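Local coordinates for Alpha/beta hydrolase fold-3 domain protein (Sulfolobus islandicus, PDB 5LK6), which probably hydrolyses carboxylic ester bonds, as a thermostable lipase-like carboxylesterase of the alpha/beta hydrolase fold, at residues Ala38-Val43 / Leu93-Thr98; Val62-Ala67 / Asn102-Ser107. All blocks are in the same frame, centred on the assembly; numbering follows the deposited sequence.

Contact 1: Ala38-Val43 / Leu93-Thr98; sequences APKVEV and LCRAIT
The guanidinium of Arg95 presents an edge to the backbone carbonyl of Val41, whose oxygen lies near the plane of the group, while Lys40 CB, Glu42 CA and Val43 CG2 approach it obliquely. Its NH1 donates to Val41 O over 3.0 Å, with an N-H...O angle of 148°. Arginine suits this place because its chain, extended from CG to NE, reaches from helix 91-101 to the Val41 carbonyl of an irregular segment. Lys40 CB lies against Arg95 CD at 3.4 Å, where the two long side chains cross obliquely. Val41 CG2 packs on the helix backbone, 3.7 Å from Arg95 O. Val43 CG2 comes within 3.5 Å of Arg95 NH1, and its other branch, CG1, meets Thr98 CB at 4.1 Å, the two side chains crossing at about a right angle. Threonine can sit in this buried position because its hydroxyl is turned back along the helix, OG1 anti to the carbonyl carbon (chi1 -56°), and donates to Cys94 O. That oxygen also takes Thr98 N, from the opposite face of its plane, and the methyl is left for Val43. Lys40 NZ and Arg95 NE stand 5.1 Å apart with like charge; Asp91 probably eases the repulsion, through a salt bridge to Arg95 NE and a long, weak pairing with Lys40. The loop between helix 24-36 and strand 46-52 thus packs on helix 91-101, whose Thr98 also touches strands 57-63 and 104-108. The chemistry implies that one arginine ties loop to helix by a hydrogen bond and by an aliphatic stem.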
loop_
_atom_site.group_PDB
_atom_site.type_symbol
_atom_site.label_atom_id
_atom_site.label_comp_id
_atom_site.label_asym_id
_atom_site.label_seq_id
_atom_site.Cartn_x
_atom_site.Cartn_y
_atom_site.Cartn_z
ATOM N N ALA A 38 -16.083 12.379 9.540
ATOM C CA ALA A 38 -15.179 12.696 8.437
ATOM C C ALA A 38 -15.733 13.863 7.581
ATOM O O ALA A 38 -16.901 13.918 7.314
ATOM C CB ALA A 38 -14.887 11.453 7.578
ATOM N N PRO A 39 -14.874 14.789 7.156
ATOM C CA PRO A 39 -15.314 15.729 6.135
ATOM C C PRO A 39 -15.630 15.068 4.774
ATOM O O PRO A 39 -15.175 13.965 4.452
ATOM C CB PRO A 39 -14.089 16.631 5.985
ATOM C CG PRO A 39 -12.937 15.671 6.193
ATOM C CD PRO A 39 -13.427 14.961 7.430
ATOM N N LYS A 40 -16.398 15.794 3.980
ATOM C CA LYS A 40 -16.797 15.380 2.642
ATOM C C LYS A 40 -16.049 16.204 1.588
ATOM O O LYS A 40 -16.407 17.337 1.371
ATOM C CB LYS A 40 -18.297 15.651 2.501
ATOM C CG LYS A 40 -19.126 14.825 3.451
ATOM C CD LYS A 40 -20.603 15.046 3.274
ATOM C CE LYS A 40 -21.352 14.231 4.298
ATOM N NZ LYS A 40 -22.730 13.990 3.790
ATOM N N VAL A 41 -15.030 15.667 0.930
ATOM C CA VAL A 41 -14.402 16.459 -0.151
ATOM C C VAL A 41 -15.443 16.804 -1.229
ATOM O O VAL A 41 -16.334 16.009 -1.455
ATOM C CB VAL A 41 -13.135 15.798 -0.748
ATOM C CG1 VAL A 41 -12.125 15.607 0.362
ATOM C CG2 VAL A 41 -13.438 14.458 -1.417
ATOM N N GLU A 42 -15.357 18.009 -1.820
ATOM C CA GLU A 42 -16.192 18.396 -2.975
ATOM C C GLU A 42 -15.759 17.509 -4.130
ATOM O O GLU A 42 -14.600 17.231 -4.262
ATOM C CB GLU A 42 -16.016 19.854 -3.367
ATOM C CG GLU A 42 -17.165 20.840 -3.083
ATOM C CD GLU A 42 -16.869 22.244 -3.709
ATOM O OE1 GLU A 42 -16.631 22.331 -4.955
ATOM O OE2 GLU A 42 -16.834 23.265 -2.955
ATOM N N VAL A 43 -16.709 17.031 -4.922
ATOM C CA VAL A 43 -16.454 16.212 -6.127
ATOM C C VAL A 43 -17.302 16.841 -7.242
ATOM O O VAL A 43 -17.660 17.999 -7.126
ATOM C CB VAL A 43 -16.794 14.699 -5.894
ATOM C CG1 VAL A 43 -15.678 14.013 -5.096
ATOM C CG2 VAL A 43 -18.161 14.524 -5.227
ATOM N N LEU A 93 -16.296 8.460 2.805
ATOM C CA LEU A 93 -15.332 7.568 2.195
ATOM C C LEU A 93 -15.502 7.506 0.676
ATOM O O LEU A 93 -14.516 7.468 -0.051
ATOM C CB LEU A 93 -15.466 6.181 2.820
ATOM C CG LEU A 93 -14.608 5.061 2.257
ATOM C CD1 LEU A 93 -13.134 5.362 2.363
ATOM C CD2 LEU A 93 -14.948 3.782 3.006
ATOM N N CYS A 94 -16.747 7.453 0.211
ATOM C CA CYS A 94 -16.996 7.224 -1.196
ATOM C C CYS A 94 -16.580 8.450 -1.947
ATOM O O CYS A 94 -16.037 8.342 -3.024
ATOM C CB CYS A 94 -18.449 6.918 -1.486
ATOM S SG CYS A 94 -18.875 5.208 -1.119
ATOM N N ARG A 95 -16.810 9.609 -1.345
ATOM C CA ARG A 95 -16.318 10.875 -1.911
ATOM C C ARG A 95 -14.832 10.870 -2.055
ATOM O O ARG A 95 -14.339 11.262 -3.075
ATOM C CB ARG A 95 -16.718 12.081 -1.049
ATOM C CG ARG A 95 -18.157 12.530 -1.261
ATOM C CD ARG A 95 -18.551 13.519 -0.170
ATOM N NE ARG A 95 -19.888 14.035 -0.464
ATOM C CZ ARG A 95 -20.173 14.979 -1.366
ATOM N NH1 ARG A 95 -19.235 15.600 -2.074
ATOM N NH2 ARG A 95 -21.436 15.294 -1.554
ATOM N N ALA A 96 -14.134 10.416 -1.012
ATOM C CA ALA A 96 -12.680 10.376 -0.977
ATOM C C ALA A 96 -12.117 9.394 -1.982
ATOM O O ALA A 96 -11.105 9.668 -2.612
ATOM C CB ALA A 96 -12.178 10.048 0.414
ATOM N N ILE A 97 -12.768 8.252 -2.149
ATOM C CA ILE A 97 -12.346 7.348 -3.224
ATOM C C ILE A 97 -12.527 7.999 -4.604
ATOM O O ILE A 97 -11.637 7.929 -5.449
ATOM C CB ILE A 97 -13.101 6.033 -3.115
ATOM C CG1 ILE A 97 -12.594 5.334 -1.866
ATOM C CG2 ILE A 97 -12.939 5.187 -4.359
ATOM C CD1 ILE A 97 -13.450 4.176 -1.469
ATOM N N THR A 98 -13.673 8.661 -4.786
ATOM C CA THR A 98 -14.036 9.317 -6.036
ATOM C C THR A 98 -12.954 10.288 -6.466
ATOM O O THR A 98 -12.416 10.173 -7.555
ATOM C CB THR A 98 -15.407 10.027 -5.942
ATOM O OG1 THR A 98 -16.385 9.078 -5.532
ATOM C CG2 THR A 98 -15.869 10.561 -7.323
#

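Contact 2: Val62-Ala67 / Asn102-Ser107; sequences VYLPKA and NCVVVS
Tyr63 turns its CG anti to its own carbonyl carbon, beside the backbone N (chi1 -54°), and from there the ring meets the 102-107 segment edge on, with CD1 3.5 Å from Val105 O and CE1 3.9 Å from Ser107 CB. Ser107 OG stands anti to its backbone N (chi1 -178°), where a water can join the two hydroxyls, donating to Tyr63 OH at 3.1 Å and to Ser107 OG. Tyr63 OH is also hydrogen-bonded to Asp91. Next to the ring, the backbones form an antiparallel hydrogen-bonded pair: Tyr63 N donates to Val105 O at 2.8 Å, almost straight at 175°, and Val105 N answers to Tyr63 O. Val62 and Val106 make the adjoining non-hydrogen-bonded pair, and on their face the branched side chains suit a buried strand, Val62 CG1 meeting Val104 CG1 at 3.7 Å. Leu64 lies alongside Val104, CD2 against CG2 at 3.6 Å. Past the paired strands, Pro65 closes over the turn that leaves helix 91-101, its CG 3.6 Å from Asn102 C. Asn102 has positive phi, a backbone shape asparagine tolerates better than most residues, and the Cys101-Cys103 disulfide spans it. A phenylalanine in place of Tyr63 would keep the ring edge against the strand but would probably leave Asp91 without this hydrogen bond and the water without one of its acceptors. The chemistry implies a division of labour: main-chain bonds set the register; Val62, Val104 and Val106 pack on one face, while Tyr63 and Val105 lie on the other, the tyrosine hydroxyl within a small polar network.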
loop_
_atom_site.group_PDB
_atom_site.type_symbol
_atom_site.label_atom_id
_atom_site.label_comp_id
_atom_site.label_asym_id
_atom_site.label_seq_id
_atom_site.Cartn_x
_atom_site.Cartn_y
_atom_site.Cartn_z
ATOM N N VAL A 62 -24.616 8.065 -6.913
ATOM C CA VAL A 62 -23.615 8.222 -7.970
ATOM C C VAL A 62 -22.781 9.467 -7.720
ATOM O O VAL A 62 -23.300 10.561 -7.559
ATOM C CB VAL A 62 -24.266 8.300 -9.332
ATOM C CG1 VAL A 62 -23.224 8.132 -10.420
ATOM C CG2 VAL A 62 -25.352 7.226 -9.452
ATOM N N TYR A 63 -21.480 9.263 -7.613
ATOM C CA TYR A 63 -20.527 10.363 -7.462
ATOM C C TYR A 63 -19.708 10.455 -8.759
ATOM O O TYR A 63 -19.131 9.438 -9.244
ATOM C CB TYR A 63 -19.582 10.084 -6.303
ATOM C CG TYR A 63 -20.224 9.784 -4.985
ATOM C CD1 TYR A 63 -20.713 8.501 -4.681
ATOM C CD2 TYR A 63 -20.286 10.740 -4.017
ATOM C CE1 TYR A 63 -21.260 8.212 -3.425
ATOM C CE2 TYR A 63 -20.854 10.483 -2.786
ATOM C CZ TYR A 63 -21.333 9.219 -2.479
ATOM O OH TYR A 63 -21.867 9.016 -1.217
ATOM N N LEU A 64 -19.683 11.653 -9.344
ATOM C CA LEU A 64 -18.774 11.904 -10.479
ATOM C C LEU A 64 -17.617 12.701 -9.942
ATOM O O LEU A 64 -17.768 13.441 -8.970
ATOM C CB LEU A 64 -19.433 12.674 -11.605
ATOM C CG LEU A 64 -20.739 12.202 -12.259
ATOM C CD1 LEU A 64 -21.140 13.315 -13.218
ATOM C CD2 LEU A 64 -20.685 10.858 -13.001
ATOM N N PRO A 65 -16.447 12.539 -10.544
ATOM C CA PRO A 65 -15.335 13.412 -10.191
ATOM C C PRO A 65 -15.395 14.752 -10.948
ATOM O O PRO A 65 -16.252 14.963 -11.843
ATOM C CB PRO A 65 -14.128 12.611 -10.621
ATOM C CG PRO A 65 -14.634 11.803 -11.790
ATOM C CD PRO A 65 -16.101 11.586 -11.603
ATOM N N LYS A 66 -14.496 15.653 -10.548
ATOM C CA LYS A 66 -14.336 16.967 -11.177
ATOM C C LYS A 66 -13.770 16.822 -12.564
ATOM O O LYS A 66 -14.296 17.400 -13.485
ATOM C CB LYS A 66 -13.495 17.890 -10.305
ATOM C CG LYS A 66 -14.371 18.459 -9.213
ATOM C CD LYS A 66 -13.692 19.446 -8.304
ATOM C CE LYS A 66 -14.754 20.396 -7.750
ATOM N NZ LYS A 66 -14.409 20.943 -6.409
ATOM N N ALA A 67 -12.748 15.993 -12.702
ATOM C CA ALA A 67 -12.272 15.496 -14.001
ATOM C C ALA A 67 -13.385 15.219 -15.041
ATOM O O ALA A 67 -14.507 14.825 -14.700
ATOM C CB ALA A 67 -11.405 14.234 -13.800
ATOM N N ASN A 102 -10.520 9.445 -9.726
ATOM C CA ASN A 102 -11.052 10.198 -10.885
ATOM C C ASN A 102 -12.006 9.303 -11.729
ATOM O O ASN A 102 -11.960 9.231 -12.966
ATOM C CB ASN A 102 -9.904 10.825 -11.716
ATOM C CG ASN A 102 -9.263 12.059 -11.038
ATOM O OD1 ASN A 102 -9.869 12.821 -10.246
ATOM N ND2 ASN A 102 -8.016 12.247 -11.349
ATOM N N CYS A 103 -12.877 8.615 -11.012
ATOM C CA CYS A 103 -13.778 7.671 -11.613
ATOM C C CYS A 103 -15.170 7.862 -11.016
ATOM O O CYS A 103 -15.359 8.603 -10.025
ATOM C CB CYS A 103 -13.222 6.235 -11.481
ATOM S SG CYS A 103 -13.414 5.480 -9.856
ATOM N N VAL A 104 -16.151 7.226 -11.655
ATOM C CA VAL A 104 -17.504 7.317 -11.164
ATOM C C VAL A 104 -17.635 6.272 -10.082
ATOM O O VAL A 104 -17.318 5.098 -10.309
ATOM C CB VAL A 104 -18.532 7.021 -12.259
ATOM C CG1 VAL A 104 -19.959 6.987 -11.664
ATOM C CG2 VAL A 104 -18.422 8.044 -13.352
ATOM N N VAL A 105 -18.084 6.693 -8.910
ATOM C CA VAL A 105 -18.417 5.740 -7.842
ATOM C C VAL A 105 -19.949 5.607 -7.714
ATOM O O VAL A 105 -20.654 6.615 -7.599
ATOM C CB VAL A 105 -17.771 6.142 -6.493
ATOM C CG1 VAL A 105 -18.201 5.181 -5.382
ATOM C CG2 VAL A 105 -16.243 6.113 -6.637
ATOM N N VAL A 106 -20.428 4.368 -7.753
ATOM C CA VAL A 106 -21.811 4.015 -7.484
ATOM C C VAL A 106 -21.869 3.197 -6.152
ATOM O O VAL A 106 -21.621 1.987 -6.132
ATOM C CB VAL A 106 -22.354 3.187 -8.665
ATOM C CG1 VAL A 106 -23.835 2.833 -8.503
ATOM C CG2 VAL A 106 -22.166 3.947 -9.931
ATOM N N SER A 107 -22.179 3.889 -5.062
ATOM C CA SER A 107 -22.387 3.332 -3.725
ATOM C C SER A 107 -23.795 2.690 -3.637
ATOM O O SER A 107 -24.813 3.387 -3.716
ATOM C CB SER A 107 -22.238 4.476 -2.727
ATOM O OG SER A 107 -22.377 4.037 -1.415
HETATM O O HOH W 1 -22.024 6.168 0.106
#

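How the contacts relate
The two contacts interleave along the chain, in the order 38-43, 62-67, 93-98, 102-107, and their centres lie about 10 Å apart on the same side of the chain's centre. Strand 57-63 runs antiparallel to strand 104-108, which lies parallel to 72-77; helix 91-101 makes the beta-alpha-beta crossover between these last two. Contact 1 covers this helix from outside, and contact 2 pairs two strands of the sheet that the helix packs on. Thr98 touches both layers, its OG1 packing against Tyr63 CB and Val105, and a Glu42-Lys66 salt bridge joins the two loops. Together they knit the leading antiparallel strands to the first crossover of the alpha/beta hydrolase fold.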